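Local coordinates for malate dehydrogenase (Naegleria fowleri, PDB 6UM4), which probably catalyses the NAD(P)-dependent interconversion of malate and oxaloacetate, as members of the lactate/malate dehydrogenase family do, at residues A[329-332]-A[333-336]. Sequence-based numbering, arbitrary orientation.
Sequences KSSA and ASAA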
loop_
_atom_site.group_PDB
_atom_site.type_symbol
_atom_site.label_atom_id
_atom_site.label_comp_id
_atom_site.label_asym_id
_atom_site.label_seq_id
_atom_site.Cartn_x
_atom_site.Cartn_y
_atom_site.Cartn_z
ATOM N N LYS A 329 -16.697 -1.216 -5.076
ATOM C CA LYS A 329 -16.164 -1.767 -3.840
ATOM C C LYS A 329 -15.954 -0.611 -2.881
ATOM O O LYS A 329 -15.898 0.547 -3.297
ATOM C CB LYS A 329 -14.843 -2.522 -4.064
ATOM N N SER A 330 -15.836 -0.930 -1.594
ATOM C CA SER A 330 -15.616 0.104 -0.595
ATOM C C SER A 330 -14.159 0.570 -0.626
ATOM O O SER A 330 -13.287 -0.059 -1.233
ATOM C CB SER A 330 -15.986 -0.396 0.800
ATOM O OG SER A 330 -15.094 -1.425 1.182
ATOM N N SER A 331 -13.899 1.684 0.060
ATOM C CA SER A 331 -12.623 2.394 -0.048
ATOM C C SER A 331 -11.562 1.816 0.899
ATOM O O SER A 331 -11.033 2.498 1.773
ATOM C CB SER A 331 -12.845 3.877 0.226
ATOM O OG SER A 331 -13.649 4.062 1.379
ATOM N N ALA A 332 -11.206 0.554 0.666
ATOM C CA ALA A 332 -10.252 -0.124 1.542
ATOM C C ALA A 332 -8.895 0.573 1.572
ATOM O O ALA A 332 -8.269 0.694 2.632
ATOM C CB ALA A 332 -10.098 -1.570 1.099
ATOM N N ALA A 333 -8.399 0.995 0.415
ATOM C CA ALA A 333 -7.053 1.548 0.358
ATOM C C ALA A 333 -6.953 2.841 1.165
ATOM O O ALA A 333 -5.963 3.067 1.867
ATOM C CB ALA A 333 -6.646 1.781 -1.104
ATOM N N SER A 334 -7.945 3.734 1.052
ATOM C CA SER A 334 -7.846 4.953 1.852
ATOM C C SER A 334 -8.116 4.694 3.337
ATOM O O SER A 334 -7.520 5.360 4.189
ATOM C CB SER A 334 -8.747 6.065 1.272
ATOM O OG SER A 334 -10.037 5.606 0.919
ATOM N N ALA A 335 -8.968 3.729 3.697
ATOM C CA ALA A 335 -9.103 3.424 5.124
ATOM C C ALA A 335 -7.789 2.900 5.696
ATOM O O ALA A 335 -7.400 3.267 6.813
ATOM C CB ALA A 335 -10.240 2.429 5.386
ATOM N N ALA A 336 -7.092 2.029 4.945
ATOM C CA ALA A 336 -5.773 1.578 5.391
ATOM C C ALA A 336 -4.823 2.761 5.504
ATOM O O ALA A 336 -4.074 2.872 6.481
ATOM C CB ALA A 336 -5.206 0.526 4.428
#
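At the start of helix 332-348, in the alpha/beta C-terminal domain of the malate dehydrogenase fold, Ser-331 stands at the N-cap position, right before the helix, and meets Ser-334 three residues on. An inverse gamma turn centred on Ser-331, closed by a weak bond from Ala-332 N to Ser-330 O at 2.9 Å, leads into the helix; this tight bend swings the extended loop after helix 319-327 into the helical path. Two backbone bonds then open the i to i+4 bonding of the helix. Ala-335 N donates to Ser-331 O at 3.1 Å. One residue further, Ala-336 N reaches Ala-332 O at 2.9 Å. The methyl groups lie close to the same two oxygens: Ala-335 CB is 3.7 Å from Ser-331 O, and Ala-336 CB 3.6 Å from Ala-332 O. Around this turn, Ala-332 and Ala-335 touch Ile-109 of helix 108-118, while Ala-333 packs on Phe-115 of the second subunit. Ser-331 does not cap the helix with its own hydroxyl. Ser-334 OG is hydrogen-bonded to Glu-149 OE2 of the second subunit, tying the helix start to the dimer interface. Rotation of this hydroxyl to a place between its backbone N and carbonyl carbon (chi1 45°) brings it beside Ser-331 CB as well as to that carboxylate. Between the two serines it is carbon that meets oxygen: Ser-331 CB lies 3.4 Å from Ser-334 OG, whereas the hydroxyl oxygens, Ser-331 OG and Ser-334 OG, stay 4.0 Å apart.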